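Local coordinates for protein group 1 truncated hemoglobin GlbN (Synechocystis sp., PDB 1S69) that forms a very stable complex with oxygen at its single heme, as a monomeric group 1 truncated hemoglobin of the bacterial-like globin family, at residues K48-L51 / T52-G56; L92-L95 / K96-V100; E102-I105 / A106-A109. All blocks are in the same frame, centred on the assembly; numbering follows the deposited sequence.

Contact 1. Residues K48-L51 / T52-G56. With HEM (protoporphyrin IX containing Fe), chain D.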
loop_
_atom_site.group_PDB
_atom_site.type_symbol
_atom_site.label_atom_id
_atom_site.label_comp_id
_atom_site.label_asym_id
_atom_site.label_seq_id
_atom_site.Cartn_x
_atom_site.Cartn_y
_atom_site.Cartn_z
ATOM N N LYS A 48 3.568 0.931 -7.104
ATOM C CA LYS A 48 4.865 1.588 -7.167
ATOM C C LYS A 48 4.680 3.065 -7.460
ATOM O O LYS A 48 5.308 3.904 -6.817
ATOM C CB LYS A 48 5.820 0.919 -8.166
ATOM C CG LYS A 48 6.309 -0.397 -7.637
ATOM C CD LYS A 48 6.762 -1.391 -8.771
ATOM C CE LYS A 48 7.144 -2.744 -8.188
ATOM N NZ LYS A 48 7.551 -3.602 -9.376
ATOM N N ALA A 49 3.843 3.375 -8.447
ATOM C CA ALA A 49 3.535 4.745 -8.817
ATOM C C ALA A 49 2.815 5.514 -7.678
ATOM O O ALA A 49 3.111 6.695 -7.404
ATOM C CB ALA A 49 2.700 4.750 -10.093
ATOM N N PHE A 50 1.881 4.834 -7.021
ATOM C CA PHE A 50 1.131 5.422 -5.907
ATOM C C PHE A 50 2.010 5.735 -4.689
ATOM O O PHE A 50 1.959 6.832 -4.164
ATOM C CB PHE A 50 -0.083 4.557 -5.464
ATOM C CG PHE A 50 -0.891 5.254 -4.418
ATOM C CD1 PHE A 50 -1.857 6.203 -4.788
ATOM C CD2 PHE A 50 -0.559 5.114 -3.081
ATOM C CE1 PHE A 50 -2.508 6.964 -3.818
ATOM C CE2 PHE A 50 -1.234 5.875 -2.078
ATOM C CZ PHE A 50 -2.208 6.785 -2.476
ATOM N N LEU A 51 2.827 4.799 -4.261
ATOM C CA LEU A 51 3.667 5.039 -3.092
ATOM C C LEU A 51 4.768 6.040 -3.409
ATOM O O LEU A 51 5.158 6.785 -2.561
ATOM C CB LEU A 51 4.250 3.734 -2.577
ATOM C CG LEU A 51 3.190 2.775 -1.972
ATOM C CD1 LEU A 51 3.861 1.509 -1.507
ATOM C CD2 LEU A 51 2.374 3.410 -0.806
ATOM N N THR A 52 5.239 6.049 -4.668
ATOM C CA THR A 52 6.189 7.070 -5.079
ATOM C C THR A 52 5.596 8.467 -4.831
ATOM O O THR A 52 6.253 9.301 -4.235
ATOM C CB THR A 52 6.593 6.863 -6.533
ATOM O OG1 THR A 52 7.372 5.658 -6.600
ATOM C CG2 THR A 52 7.533 7.995 -7.028
ATOM N N TYR A 53 4.373 8.680 -5.292
ATOM C CA TYR A 53 3.570 9.872 -5.012
ATOM C C TYR A 53 3.322 10.090 -3.481
ATOM O O TYR A 53 3.593 11.168 -2.923
ATOM C CB TYR A 53 2.241 9.788 -5.814
ATOM C CG TYR A 53 1.121 10.490 -5.159
ATOM C CD1 TYR A 53 1.014 11.897 -5.253
ATOM C CD2 TYR A 53 0.210 9.764 -4.344
ATOM C CE1 TYR A 53 0.003 12.574 -4.580
ATOM C CE2 TYR A 53 -0.790 10.410 -3.653
ATOM C CZ TYR A 53 -0.899 11.806 -3.768
ATOM O OH TYR A 53 -1.932 12.401 -3.089
ATOM N N ALA A 54 2.839 9.073 -2.807
ATOM C CA ALA A 54 2.498 9.187 -1.397
ATOM C C ALA A 54 3.712 9.514 -0.528
ATOM O O ALA A 54 3.553 10.121 0.524
ATOM C CB ALA A 54 1.784 7.920 -0.898
ATOM N N PHE A 55 4.911 9.120 -0.979
ATOM C CA PHE A 55 6.140 9.308 -0.182
ATOM C C PHE A 55 6.883 10.597 -0.677
ATOM O O PHE A 55 8.021 10.821 -0.303
ATOM C CB PHE A 55 7.050 8.066 -0.315
ATOM C CG PHE A 55 6.471 6.774 0.304
ATOM C CD1 PHE A 55 5.383 6.791 1.212
ATOM C CD2 PHE A 55 7.062 5.534 -0.012
ATOM C CE1 PHE A 55 4.877 5.586 1.742
ATOM C CE2 PHE A 55 6.574 4.349 0.533
ATOM C CZ PHE A 55 5.499 4.382 1.390
ATOM N N GLY A 56 6.217 11.380 -1.543
ATOM C CA GLY A 56 6.668 12.691 -1.995
ATOM C C GLY A 56 7.606 12.679 -3.189
ATOM O O GLY A 56 8.230 13.675 -3.518
HETATM C CHA HEM D . -6.210 -1.361 -5.918
HETATM C CHB HEM D . -3.510 1.498 -3.014
HETATM C CHC HEM D . -5.668 -0.473 0.857
HETATM C CHD HEM D . -7.072 -4.134 -2.037
HETATM C C1A HEM D . -5.338 -0.368 -5.450
HETATM C C2A HEM D . -4.575 0.542 -6.284
HETATM C C3A HEM D . -3.813 1.295 -5.499
HETATM C C4A HEM D . -4.054 0.917 -4.139
HETATM C CMA HEM D . -2.809 2.380 -5.984
HETATM C CAA HEM D . -4.661 0.533 -7.830
HETATM C CBA HEM D . -5.547 1.747 -8.163
HETATM C CGA HEM D . -5.644 2.158 -9.627
HETATM O O1A HEM D . -6.406 1.449 -10.273
HETATM O O2A HEM D . -5.027 3.175 -10.139
HETATM C C1B HEM D . -3.917 1.224 -1.725
HETATM C C2B HEM D . -3.407 1.909 -0.588
HETATM C C3B HEM D . -4.023 1.396 0.514
HETATM C C4B HEM D . -4.900 0.336 0.048
HETATM C CMB HEM D . -2.358 3.072 -0.678
HETATM C CAB HEM D . -3.848 1.689 2.061
HETATM C CBB HEM D . -2.652 1.833 2.715
HETATM C C1C HEM D . -6.244 -1.663 0.395
HETATM C C2C HEM D . -6.833 -2.670 1.243
HETATM C C3C HEM D . -7.173 -3.687 0.419
HETATM C C4C HEM D . -6.824 -3.356 -0.937
HETATM C CMC HEM D . -6.985 -2.485 2.801
HETATM C CAC HEM D . -7.817 -5.058 0.705
HETATM C CBC HEM D . -7.308 -5.813 1.669
HETATM C C1D HEM D . -6.991 -3.726 -3.333
HETATM C C2D HEM D . -7.451 -4.474 -4.454
HETATM C C3D HEM D . -7.199 -3.582 -5.624
HETATM C C4D HEM D . -6.628 -2.387 -5.131
HETATM C CMD HEM D . -8.068 -5.873 -4.488
HETATM C CAD HEM D . -7.470 -3.867 -7.087
HETATM C CBD HEM D . -8.954 -3.499 -7.153
HETATM C CGD HEM D . -9.576 -4.139 -8.354
HETATM O O1D HEM D . -9.485 -3.560 -9.426
HETATM O O2D HEM D . -10.174 -5.217 -8.254
HETATM N NA HEM D . -4.956 -0.123 -4.160
HETATM N NB HEM D . -4.824 0.236 -1.319
HETATM N NC HEM D . -6.267 -2.119 -0.906
HETATM N ND HEM D . -6.534 -2.477 -3.759
HETATM FE FE HEM D . -5.653 -1.133 -2.555
#
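Phe-50 meets Tyr-53 and Ala-54 in the last turns of helix 40-54 and turns its ring to the heme. Its CG stands anti to the backbone N (chi1 -175°), which carries the ring there. CB meets the heme methyl CMA at 3.5 Å. On the ring, CD1 is shared between CMA and Tyr-53 CD2. CE1 meets Tyr-53 CE2 at 3.9 Å. Across the ring, CE2 comes to 3.3 Å from the heme methyl CMB, obliquely, and also touches Ala-54 CB. The edge of Tyr-53 points at a face of Phe-50 in an edge-to-face pair, with planes at 64°. An alanine here is likely to leave the heme methyl CMB without the ring it packs on and Tyr-53 without its edge-to-face partner. Leu-51 CB sits over a face of the Phe-55 ring, one turn further along, 4.3 Å from its centroid, a CH-pi contact. Thr-52 OG1 bonds back to Lys-48 O at 2.7 Å. Thr-52 N bonds to the same oxygen from the opposite face of the carbonyl plane. Lys-48 NZ forms salt bridges with Asp-15 and Asp-19. Gly-56, with positive phi, is the C-prime residue of the Schellman motif that closes this heme-pocket helix.

Contact 2. Residues L92-L95 / K96-V100; sequences LATL and KEMGV
Leu-95 and Val-100 lie side by side and point the same way across the end of helix 81-98. Among the apolar contacts, Leu-95 CD2 meets Val-100 CG2 at 4.0 Å. The same CD2 is 4.3 Å from Met-98 SD. Val-100 CG2 stands anti to its own carbonyl carbon, which brings it beside Leu-95 O. The Met-98 side chain packs on Leu-16 and Ala-17 of helix 10-26. The backbone hydrogen bonds begin regularly, with Lys-96 N to Leu-92 O and Glu-97 N to Ala-93 O, both at 2.9 Å. They then converge on Leu-95 O. Val-100 N reaches it at 3.0 Å. Met-98 N comes to Leu-95 O from the opposite face, 71° out of the carbonyl plane and so not on a lone pair. Gly-99 N adds a weak bond to this oxygen. Polar side chains tie the turn to helix 10-26: Arg-24 forms a salt bridge with Glu-97 and a hydrogen bond with Thr-94 OG1, which also bonds to Asp-90 O. Gly-99 has positive phi and its N bonds to Lys-96 O at 3.0 Å; with Val-100 N on Leu-95 O this is a Schellman motif that ends the helix.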
loop_
_atom_site.group_PDB
_atom_site.type_symbol
_atom_site.label_atom_id
_atom_site.label_comp_id
_atom_site.label_asym_id
_atom_site.label_seq_id
_atom_site.Cartn_x
_atom_site.Cartn_y
_atom_site.Cartn_z
ATOM N N LEU A 92 4.305 -2.661 6.616
ATOM C CA LEU A 92 5.320 -2.250 7.593
ATOM C C LEU A 92 6.253 -3.413 7.927
ATOM O O LEU A 92 7.456 -3.194 8.107
ATOM C CB LEU A 92 4.681 -1.648 8.838
ATOM C CG LEU A 92 3.779 -0.417 8.625
ATOM C CD1 LEU A 92 3.238 -0.014 9.962
ATOM C CD2 LEU A 92 4.464 0.753 7.930
ATOM N N ALA A 93 5.708 -4.631 7.899
ATOM C CA ALA A 93 6.474 -5.885 8.099
ATOM C C ALA A 93 7.492 -6.063 7.016
ATOM O O ALA A 93 8.649 -6.392 7.319
ATOM C CB ALA A 93 5.572 -7.135 8.151
ATOM N N THR A 94 7.075 -5.801 5.770
ATOM C CA THR A 94 7.932 -5.906 4.596
ATOM C C THR A 94 9.112 -4.920 4.712
ATOM O O THR A 94 10.273 -5.318 4.464
ATOM C CB THR A 94 7.112 -5.624 3.331
ATOM O OG1 THR A 94 6.190 -6.705 3.123
ATOM C CG2 THR A 94 7.998 -5.537 2.065
ATOM N N LEU A 95 8.810 -3.664 5.044
ATOM C CA LEU A 95 9.853 -2.655 5.274
ATOM C C LEU A 95 10.824 -3.058 6.395
ATOM O O LEU A 95 12.015 -2.895 6.226
ATOM C CB LEU A 95 9.253 -1.291 5.574
ATOM C CG LEU A 95 8.422 -0.712 4.434
ATOM C CD1 LEU A 95 7.861 0.595 4.859
ATOM C CD2 LEU A 95 9.235 -0.515 3.175
ATOM N N LYS A 96 10.316 -3.547 7.530
ATOM C CA LYS A 96 11.185 -4.050 8.595
ATOM C C LYS A 96 12.122 -5.165 8.087
ATOM O O LYS A 96 13.326 -5.154 8.300
ATOM C CB LYS A 96 10.364 -4.533 9.762
ATOM C CG LYS A 96 11.223 -4.985 10.911
ATOM C CD LYS A 96 10.354 -5.402 12.022
ATOM C CE LYS A 96 11.150 -5.488 13.333
ATOM N NZ LYS A 96 10.227 -5.907 14.438
ATOM N N GLU A 97 11.567 -6.107 7.348
ATOM C CA GLU A 97 12.326 -7.177 6.799
ATOM C C GLU A 97 13.435 -6.699 5.842
ATOM O O GLU A 97 14.468 -7.358 5.687
ATOM C CB GLU A 97 11.359 -8.058 6.093
ATOM C CG GLU A 97 11.681 -9.499 6.269
ATOM C CD GLU A 97 11.646 -10.162 4.927
ATOM O OE1 GLU A 97 12.612 -9.896 4.137
ATOM O OE2 GLU A 97 10.636 -10.892 4.660
ATOM N N MET A 98 13.222 -5.553 5.214
ATOM C CA MET A 98 14.135 -5.044 4.199
ATOM C C MET A 98 15.271 -4.286 4.873
ATOM O O MET A 98 16.234 -3.913 4.197
ATOM C CB MET A 98 13.400 -4.094 3.251
ATOM C CG MET A 98 12.694 -4.784 2.107
ATOM S SD MET A 98 11.653 -3.562 1.240
ATOM C CE MET A 98 12.923 -2.267 0.498
ATOM N N GLY A 99 15.116 -4.005 6.169
ATOM C CA GLY A 99 16.132 -3.322 6.925
ATOM C C GLY A 99 15.854 -1.856 6.990
ATOM O O GLY A 99 16.727 -1.108 7.431
ATOM N N VAL A 100 14.645 -1.428 6.592
ATOM C CA VAL A 100 14.261 -0.020 6.715
ATOM C C VAL A 100 14.276 0.289 8.165
ATOM O O VAL A 100 13.750 -0.493 8.936
ATOM C CB VAL A 100 12.893 0.322 6.061
ATOM C CG1 VAL A 100 12.483 1.785 6.361
ATOM C CG2 VAL A 100 12.952 0.013 4.559
#

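Contact 3. Residues E102-I105 / A106-A109; sequences EDLI and AEVA
Leu-104 and Glu-107 lie side by side and point the same way on the first turns of helix 102-113, an alpha-helix of the truncated globin fold. The contact joins an apolar branch to a carboxylate: Leu-104 CD2 is 3.7 Å from Glu-107 OE2. Leu-104 CG stands anti to its carbonyl carbon (chi1 -68°), and Glu-107 takes a similar first torsion with an extended chain beyond CG. The two run alongside each other about one turn apart. Glu-107 CG passes 3.6 Å from Asp-103 O on the way. Asp-103 OD2 lies 4.7 Å from Glu-107 OE2, and these like charges would probably disfavour each other. Lys-7 of helix 4-8 gives Glu-107 a long, weak ion pair and also touches Leu-104. Ile-105 and Val-108 also meet other parts of the fold. Ile-105 packs on Lys-96 of helix 81-98 and on Val-100. Val-108 is buried and packs on Leu-91 and Leu-92 of the same helix 81-98, and on Leu-4 and Phe-55. Its CG2, anti to its own carbonyl carbon, lies against Leu-104 O. Four i to i+4 backbone bonds link the turns; that from Glu-107 N to Asp-103 O is weak. Ala-106 N meets Glu-102 O at 2.9 Å. Ala-109 N bonds to Ile-105 O at 3.0 Å, in the carbonyl plane.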
loop_
_atom_site.group_PDB
_atom_site.type_symbol
_atom_site.label_atom_id
_atom_site.label_comp_id
_atom_site.label_asym_id
_atom_site.label_seq_id
_atom_site.Cartn_x
_atom_site.Cartn_y
_atom_site.Cartn_z
ATOM N N GLU A 102 13.578 1.959 11.858
ATOM C CA GLU A 102 12.299 2.186 12.533
ATOM C C GLU A 102 11.721 3.567 12.379
ATOM O O GLU A 102 10.530 3.731 12.277
ATOM C CB GLU A 102 12.399 1.859 14.025
ATOM C CG GLU A 102 13.206 0.605 14.265
ATOM C CD GLU A 102 12.367 -0.649 14.566
ATOM O OE1 GLU A 102 12.245 -0.932 15.810
ATOM O OE2 GLU A 102 11.885 -1.365 13.583
ATOM N N ASP A 103 12.553 4.591 12.400
ATOM C CA ASP A 103 12.046 5.939 12.258
ATOM C C ASP A 103 11.366 6.161 10.831
ATOM O O ASP A 103 10.416 6.957 10.689
ATOM C CB ASP A 103 13.201 6.916 12.505
ATOM C CG ASP A 103 14.166 6.978 11.317
ATOM O OD1 ASP A 103 14.911 5.978 11.087
ATOM O OD2 ASP A 103 14.169 7.952 10.524
ATOM N N LEU A 104 11.838 5.445 9.803
ATOM C CA LEU A 104 11.241 5.573 8.463
ATOM C C LEU A 104 9.987 4.688 8.359
ATOM O O LEU A 104 8.964 5.077 7.765
ATOM C CB LEU A 104 12.246 5.251 7.375
ATOM C CG LEU A 104 13.417 6.248 7.206
ATOM C CD1 LEU A 104 14.222 5.947 5.908
ATOM C CD2 LEU A 104 13.004 7.688 7.246
ATOM N N ILE A 105 10.069 3.514 8.981
ATOM C CA ILE A 105 8.905 2.641 9.081
ATOM C C ILE A 105 7.766 3.407 9.698
ATOM O O ILE A 105 6.674 3.372 9.167
ATOM C CB ILE A 105 9.203 1.269 9.793
ATOM C CG1 ILE A 105 10.167 0.453 8.933
ATOM C CG2 ILE A 105 7.889 0.455 9.959
ATOM C CD1 ILE A 105 10.615 -0.827 9.551
ATOM N N ALA A 106 8.018 4.110 10.794
ATOM C CA ALA A 106 7.037 5.028 11.402
ATOM C C ALA A 106 6.416 6.136 10.487
ATOM O O ALA A 106 5.190 6.422 10.593
ATOM C CB ALA A 106 7.648 5.691 12.559
ATOM N N GLU A 107 7.241 6.808 9.663
ATOM C CA GLU A 107 6.734 7.803 8.696
ATOM C C GLU A 107 5.789 7.134 7.674
ATOM O O GLU A 107 4.750 7.688 7.329
ATOM C CB GLU A 107 7.865 8.441 7.895
ATOM C CG GLU A 107 8.643 9.424 8.708
ATOM C CD GLU A 107 9.613 10.216 7.879
ATOM O OE1 GLU A 107 9.241 10.662 6.762
ATOM O OE2 GLU A 107 10.753 10.368 8.354
ATOM N N VAL A 108 6.169 5.955 7.218
ATOM C CA VAL A 108 5.306 5.188 6.333
ATOM C C VAL A 108 3.973 4.811 7.021
ATOM O O VAL A 108 2.921 4.926 6.390
ATOM C CB VAL A 108 5.990 3.931 5.803
ATOM C CG1 VAL A 108 4.949 3.031 4.968
ATOM C CG2 VAL A 108 7.156 4.305 4.906
ATOM N N ALA A 109 4.034 4.364 8.288
ATOM C CA ALA A 109 2.828 4.013 9.059
ATOM C C ALA A 109 1.827 5.181 9.124
ATOM O O ALA A 109 0.606 4.965 9.028
ATOM C CB ALA A 109 3.190 3.525 10.484
#

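The three contacts follow one another along the chain. Contact 1 touches the heme, while contacts 2 and 3 stand back from it. The side chain of Phe-50 is about 8 Å from the bound cyanide. Contact 3 is joined to contact 1 by Phe-55 CZ against Val-108 CG1 at 3.9 Å. The side chain of Val-108 is about 8 Å from the heme and that of Leu-92 about 9 Å. Contacts 2 and 3 have centres 10 Å apart and belong to successive helices. Ile-105 CD1 meets Val-100 O at 3.2 Å, and Leu-92 CD1 meets Ala-109 CB at 3.6 Å. Contacts 1 and 2 do not touch, with nearest atoms about 6 Å apart. Contact 3 packs against both.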